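Local coordinates for penaeus monodon metallodensovirus major capsid protein (Penaeus monodon metallodensovirus, PDB 6WH7) that builds the 60-copy capsid shell of a shrimp-infecting parvovirus, a shell that presumably packages and protects the viral genome, at residues K65-V70 with Q290-T295; G125-N130 with D215-F220. One frame throughout, in Å; residues are numbered along the deposited sequence.

How the interactions relate
Interactions 1 and 2 are two seams of one sheet, on the two sides of the central pair of strands 287-302 and 118-135, with centres about 9 Å apart. Strand 287-302 belongs to interaction 1 and strand 118-135 to interaction 2, and probable hydrogen bonds close the seam between them: T127 N to E294 O and S129 O to T292 N, each 2.6 Å. On one face, F291 CE1 packs on L128 CG at 3.5 Å, so the apolar side chains of the two contacts run together. The sheet order, 59-75, 287-302, 118-135, 218-222, matches the BIDG sheet of the parvoviral jelly roll. In sequence, interaction 2 is nested inside the loop that interaction 1 closes, and both touch the same neighbouring subunit.

Interaction 1. Residues K65-V70 with Q290-T295; sequences KLRNFV and QFTLET
V70 sets its CB over one face of the F291 ring, a CH-pi contact 3.8 Å from the ring centroid and displaced toward the rim. Its two methyls divide the remaining contacts: V70 CG1 meets F291 CZ at 3.5 Å, while CG2 is shared between F291 CE1 and L293. F291 takes the crowded position, CG between the backbone N and the carbonyl carbon (chi1 51°), and its ring lies alongside V70, pointing the same way. L293 makes its contact through CB, 3.7 Å from V70 CG2 and also near N68 O; its CG is anti to the backbone N (chi1 176°). Beneath them the strands run antiparallel at 162°, L66, N68 and V70 pairing in hydrogen-bonded register with T295, L293 and F291; the N68 N to L293 O bond is weak.

On the reverse face F69 stands beside T292, with F69 CE1 3.6 Å from T292 OG1, a hydroxyl hydrogen-bonded to Y210 OH of a neighbouring subunit. The Q290 amide comes to the F69 ring at a slant, Q290 NE2 being nearest F69 CD1. Further along, R67 and E294 run side by side, and E294 OE2 forms a long salt bridge of 3.8 Å to R67 NH1. The guanidinium has a stronger partner in S202 O of the same neighbouring subunit, bound through NH2.

The seam thus joins strand 59-75 to strand 287-302, whose other edge is bonded to strand 118-135. L293 packs on L128 of that strand and on F90 of helix 88-92, while the R67 and F69 face is covered by neighbouring subunits.

Interaction 2. Residues G125-N130 with D215-F220; sequences GYTLSN and DDALHF
Y126 and F220, and L128 and L218, form antiparallel hydrogen-bonded pairs between strands that run at 176° to each other, with the non-hydrogen-bonded pair T127 and H219 between them and four backbone bonds closing the ladder, among them Y126 N to F220 O and L218 N to L128 O.

F220 carries the largest buried surface. Its CB lies over one face of the Y126 ring, 4.2 Å from the centroid, and its ring crosses the tyrosine obliquely, planes 34° apart, bringing F220 CD2 to 3.6 Å from Y126 CZ. Y126 CG sits between the backbone N and the carbonyl carbon (chi1 70°), and the ring beyond it leans toward F220. The hydroxyl Y126 OH, 3.6 Å from F220 CD2, is hydrogen-bonded to H271 ND1. Next along this face, L128 and L218 meet CB to CB at 4.0 Å.

Strand 118-135 and strand 218-222 correspond to strands D and G of the viral jelly roll, G forming the edge of this sheet within the chain. The Y126, L128, L218 and F220 face looks into the sandwich: H159 stacks on the F220 ring and H271 meets it edge-to-face, both from strands of the opposing sheet.

The other face is more polar and more exposed. T127 OG1 approaches the edge of the H219 imidazole near its plane and is hydrogen-bonded to H219 ND1 at 3.0 Å, with either atom a possible donor. The T127 methyl CG2 sits 3.4 Å from H219 CE1 and 3.6 Å from A217 CB. That same A217 methyl also packs on S129 CB, where the ladder gives way to the loop before L218.

Interaction 1. Residues K65-V70 with Q290-T295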
loop_
_atom_site.group_PDB
_atom_site.type_symbol
_atom_site.label_atom_id
_atom_site.label_comp_id
_atom_site.label_asym_id
_atom_site.label_seq_id
_atom_site.Cartn_x
_atom_site.Cartn_y
_atom_site.Cartn_z
ATOM N N LYS A 65 59.548 -69.043 -13.101
ATOM C CA LYS A 65 60.445 -67.908 -13.228
ATOM C C LYS A 65 61.857 -68.397 -12.967
ATOM O O LYS A 65 62.118 -69.006 -11.930
ATOM C CB LYS A 65 60.057 -66.798 -12.255
ATOM C CG LYS A 65 58.715 -66.198 -12.566
ATOM C CD LYS A 65 58.201 -65.319 -11.461
ATOM C CE LYS A 65 59.076 -64.113 -11.266
ATOM N NZ LYS A 65 58.552 -63.242 -10.186
ATOM N N LEU A 66 62.752 -68.157 -13.913
ATOM C CA LEU A 66 64.137 -68.576 -13.802
ATOM C C LEU A 66 65.043 -67.404 -14.127
ATOM O O LEU A 66 64.755 -66.622 -15.033
ATOM C CB LEU A 66 64.443 -69.737 -14.733
ATOM C CG LEU A 66 63.786 -71.073 -14.422
ATOM C CD1 LEU A 66 64.045 -72.034 -15.545
ATOM C CD2 LEU A 66 64.344 -71.611 -13.138
ATOM N N ARG A 67 66.135 -67.287 -13.386
ATOM C CA ARG A 67 67.070 -66.188 -13.544
ATOM C C ARG A 67 68.463 -66.728 -13.800
ATOM O O ARG A 67 68.852 -67.766 -13.263
ATOM C CB ARG A 67 67.062 -65.278 -12.328
ATOM C CG ARG A 67 68.013 -64.125 -12.408
ATOM C CD ARG A 67 67.817 -63.192 -11.248
ATOM N NE ARG A 67 67.997 -63.853 -9.967
ATOM C CZ ARG A 67 66.998 -64.164 -9.155
ATOM N NH1 ARG A 67 65.758 -63.860 -9.493
ATOM N NH2 ARG A 67 67.238 -64.766 -8.005
ATOM N N ASN A 68 69.206 -66.010 -14.629
ATOM C CA ASN A 68 70.435 -66.506 -15.210
ATOM C C ASN A 68 71.329 -65.322 -15.536
ATOM O O ASN A 68 70.843 -64.246 -15.883
ATOM C CB ASN A 68 70.100 -67.314 -16.464
ATOM C CG ASN A 68 71.285 -67.958 -17.067
ATOM O OD1 ASN A 68 72.218 -68.331 -16.370
ATOM N ND2 ASN A 68 71.282 -68.071 -18.381
ATOM N N PHE A 69 72.636 -65.519 -15.427
ATOM C CA PHE A 69 73.594 -64.568 -15.969
ATOM C C PHE A 69 74.060 -65.047 -17.331
ATOM O O PHE A 69 74.305 -66.236 -17.533
ATOM C CB PHE A 69 74.810 -64.378 -15.065
ATOM C CG PHE A 69 74.513 -63.695 -13.776
ATOM C CD1 PHE A 69 74.357 -62.329 -13.728
ATOM C CD2 PHE A 69 74.437 -64.408 -12.604
ATOM C CE1 PHE A 69 74.103 -61.698 -12.549
ATOM C CE2 PHE A 69 74.185 -63.778 -11.423
ATOM C CZ PHE A 69 74.019 -62.422 -11.395
ATOM N N VAL A 70 74.187 -64.113 -18.262
ATOM C CA VAL A 70 74.602 -64.412 -19.622
ATOM C C VAL A 70 75.890 -63.661 -19.901
ATOM O O VAL A 70 75.985 -62.463 -19.624
ATOM C CB VAL A 70 73.517 -64.029 -20.640
ATOM C CG1 VAL A 70 73.996 -64.308 -22.039
ATOM C CG2 VAL A 70 72.241 -64.772 -20.353
ATOM N N GLN A 290 77.850 -58.837 -20.456
ATOM C CA GLN A 290 77.130 -59.574 -19.438
ATOM C C GLN A 290 75.796 -58.892 -19.194
ATOM O O GLN A 290 75.698 -57.666 -19.211
ATOM C CB GLN A 290 77.859 -59.625 -18.101
ATOM C CG GLN A 290 77.178 -60.611 -17.187
ATOM C CD GLN A 290 77.427 -60.364 -15.746
ATOM O OE1 GLN A 290 78.029 -59.367 -15.377
ATOM N NE2 GLN A 290 76.964 -61.261 -14.912
ATOM N N PHE A 291 74.776 -59.693 -18.940
ATOM C CA PHE A 291 73.504 -59.178 -18.467
ATOM C C PHE A 291 72.819 -60.286 -17.689
ATOM O O PHE A 291 73.321 -61.405 -17.591
ATOM C CB PHE A 291 72.651 -58.662 -19.625
ATOM C CG PHE A 291 72.498 -59.637 -20.741
ATOM C CD1 PHE A 291 71.478 -60.558 -20.743
ATOM C CD2 PHE A 291 73.391 -59.638 -21.783
ATOM C CE1 PHE A 291 71.356 -61.448 -21.761
ATOM C CE2 PHE A 291 73.268 -60.523 -22.796
ATOM C CZ PHE A 291 72.248 -61.426 -22.792
ATOM N N THR A 292 71.667 -59.961 -17.128
ATOM C CA THR A 292 70.872 -60.910 -16.373
ATOM C C THR A 292 69.695 -61.343 -17.228
ATOM O O THR A 292 68.998 -60.503 -17.802
ATOM C CB THR A 292 70.386 -60.289 -15.067
ATOM O OG1 THR A 292 71.514 -59.851 -14.310
ATOM C CG2 THR A 292 69.626 -61.296 -14.256
ATOM N N LEU A 293 69.488 -62.644 -17.328
ATOM C CA LEU A 293 68.360 -63.203 -18.054
ATOM C C LEU A 293 67.347 -63.707 -17.042
ATOM O O LEU A 293 67.607 -64.678 -16.330
ATOM C CB LEU A 293 68.805 -64.322 -18.987
ATOM C CG LEU A 293 67.665 -65.019 -19.715
ATOM C CD1 LEU A 293 66.957 -64.043 -20.608
ATOM C CD2 LEU A 293 68.182 -66.182 -20.507
ATOM N N GLU A 294 66.203 -63.044 -16.972
ATOM C CA GLU A 294 65.058 -63.515 -16.211
ATOM C C GLU A 294 63.960 -63.905 -17.181
ATOM O O GLU A 294 63.423 -63.050 -17.887
ATOM C CB GLU A 294 64.551 -62.452 -15.245
ATOM C CG GLU A 294 65.407 -62.238 -14.037
ATOM C CD GLU A 294 64.860 -61.156 -13.143
ATOM O OE1 GLU A 294 63.993 -60.390 -13.604
ATOM O OE2 GLU A 294 65.269 -61.086 -11.970
ATOM N N THR A 295 63.626 -65.184 -17.213
ATOM C CA THR A 295 62.540 -65.679 -18.038
ATOM C C THR A 295 61.353 -66.033 -17.162
ATOM O O THR A 295 61.508 -66.416 -16.004
ATOM C CB THR A 295 62.964 -66.902 -18.851
ATOM O OG1 THR A 295 63.346 -67.958 -17.965
ATOM C CG2 THR A 295 64.131 -66.561 -19.726
#

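Interaction 2. Residues G125-N130 with D215-F220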
loop_
_atom_site.group_PDB
_atom_site.type_symbol
_atom_site.label_atom_id
_atom_site.label_comp_id
_atom_site.label_asym_id
_atom_site.label_seq_id
_atom_site.Cartn_x
_atom_site.Cartn_y
_atom_site.Cartn_z
ATOM N N GLY A 125 57.673 -64.951 -21.577
ATOM C CA GLY A 125 58.442 -63.731 -21.686
ATOM C C GLY A 125 59.775 -63.850 -20.984
ATOM O O GLY A 125 59.996 -64.746 -20.168
ATOM N N TYR A 126 60.663 -62.922 -21.321
ATOM C CA TYR A 126 61.977 -62.872 -20.705
ATOM C C TYR A 126 62.409 -61.423 -20.562
ATOM O O TYR A 126 61.899 -60.530 -21.235
ATOM C CB TYR A 126 63.010 -63.663 -21.505
ATOM C CG TYR A 126 63.387 -63.066 -22.832
ATOM C CD1 TYR A 126 64.510 -62.273 -22.959
ATOM C CD2 TYR A 126 62.620 -63.287 -23.956
ATOM C CE1 TYR A 126 64.858 -61.732 -24.159
ATOM C CE2 TYR A 126 62.965 -62.742 -25.160
ATOM C CZ TYR A 126 64.085 -61.968 -25.255
ATOM O OH TYR A 126 64.430 -61.423 -26.461
ATOM N N THR A 127 63.356 -61.200 -19.662
ATOM C CA THR A 127 63.870 -59.870 -19.381
ATOM C C THR A 127 65.384 -59.891 -19.452
ATOM O O THR A 127 66.024 -60.735 -18.825
ATOM C CB THR A 127 63.428 -59.374 -18.007
ATOM O OG1 THR A 127 62.000 -59.310 -17.956
ATOM C CG2 THR A 127 63.979 -58.001 -17.751
ATOM N N LEU A 128 65.946 -58.976 -20.226
ATOM C CA LEU A 128 67.376 -58.717 -20.250
ATOM C C LEU A 128 67.659 -57.512 -19.378
ATOM O O LEU A 128 67.035 -56.465 -19.546
ATOM C CB LEU A 128 67.860 -58.472 -21.673
ATOM C CG LEU A 128 68.469 -59.659 -22.395
ATOM C CD1 LEU A 128 67.557 -60.828 -22.372
ATOM C CD2 LEU A 128 68.740 -59.254 -23.820
ATOM N N SER A 129 68.589 -57.658 -18.448
ATOM C CA SER A 129 68.754 -56.663 -17.410
ATOM C C SER A 129 70.220 -56.496 -17.064
ATOM O O SER A 129 71.000 -57.442 -17.138
ATOM C CB SER A 129 67.973 -57.057 -16.165
ATOM O OG SER A 129 68.199 -56.124 -15.141
ATOM N N ASN A 130 70.579 -55.271 -16.682
ATOM C CA ASN A 130 71.859 -54.953 -16.057
ATOM C C ASN A 130 73.024 -55.342 -16.969
ATOM O O ASN A 130 73.848 -56.204 -16.662
ATOM C CB ASN A 130 71.941 -55.624 -14.686
ATOM C CG ASN A 130 70.870 -55.128 -13.753
ATOM O OD1 ASN A 130 70.071 -55.901 -13.246
ATOM N ND2 ASN A 130 70.853 -53.829 -13.512
ATOM N N ASP A 215 70.992 -48.512 -18.990
ATOM C CA ASP A 215 69.641 -48.499 -19.515
ATOM C C ASP A 215 68.748 -49.438 -18.721
ATOM O O ASP A 215 69.204 -50.377 -18.068
ATOM C CB ASP A 215 69.612 -48.895 -20.988
ATOM C CG ASP A 215 70.069 -47.789 -21.898
ATOM O OD1 ASP A 215 70.177 -46.639 -21.432
ATOM O OD2 ASP A 215 70.290 -48.059 -23.094
ATOM N N ASP A 216 67.452 -49.170 -18.791
ATOM C CA ASP A 216 66.473 -50.009 -18.132
ATOM C C ASP A 216 66.434 -51.381 -18.789
ATOM O O ASP A 216 66.896 -51.576 -19.913
ATOM C CB ASP A 216 65.098 -49.354 -18.182
ATOM C CG ASP A 216 65.019 -48.104 -17.333
ATOM O OD1 ASP A 216 65.888 -47.923 -16.457
ATOM O OD2 ASP A 216 64.094 -47.292 -17.550
ATOM N N ALA A 217 65.887 -52.344 -18.060
ATOM C CA ALA A 217 65.852 -53.713 -18.540
ATOM C C ALA A 217 64.995 -53.830 -19.791
ATOM O O ALA A 217 64.068 -53.049 -20.015
ATOM C CB ALA A 217 65.318 -54.639 -17.456
ATOM N N LEU A 218 65.318 -54.819 -20.612
ATOM C CA LEU A 218 64.590 -55.098 -21.839
ATOM C C LEU A 218 63.599 -56.221 -21.563
ATOM O O LEU A 218 64.001 -57.359 -21.320
ATOM C CB LEU A 218 65.553 -55.485 -22.953
ATOM C CG LEU A 218 66.584 -54.453 -23.377
ATOM C CD1 LEU A 218 67.492 -55.055 -24.411
ATOM C CD2 LEU A 218 65.908 -53.219 -23.908
ATOM N N HIS A 219 62.313 -55.903 -21.606
ATOM C CA HIS A 219 61.252 -56.861 -21.337
ATOM C C HIS A 219 60.630 -57.291 -22.653
ATOM O O HIS A 219 60.300 -56.445 -23.487
ATOM C CB HIS A 219 60.176 -56.250 -20.444
ATOM C CG HIS A 219 60.694 -55.692 -19.158
ATOM N ND1 HIS A 219 61.089 -56.485 -18.104
ATOM C CD2 HIS A 219 60.890 -54.412 -18.759
ATOM C CE1 HIS A 219 61.497 -55.720 -17.108
ATOM N NE2 HIS A 219 61.391 -54.458 -17.481
ATOM N N PHE A 220 60.457 -58.593 -22.835
ATOM C CA PHE A 220 59.808 -59.109 -24.031
ATOM C C PHE A 220 58.840 -60.195 -23.614
ATOM O O PHE A 220 59.242 -61.153 -22.958
ATOM C CB PHE A 220 60.837 -59.637 -25.023
ATOM C CG PHE A 220 61.843 -58.615 -25.407
ATOM C CD1 PHE A 220 61.546 -57.659 -26.347
ATOM C CD2 PHE A 220 63.069 -58.583 -24.794
ATOM C CE1 PHE A 220 62.454 -56.711 -26.674
ATOM C CE2 PHE A 220 63.979 -57.636 -25.125
ATOM C CZ PHE A 220 63.668 -56.693 -26.057
#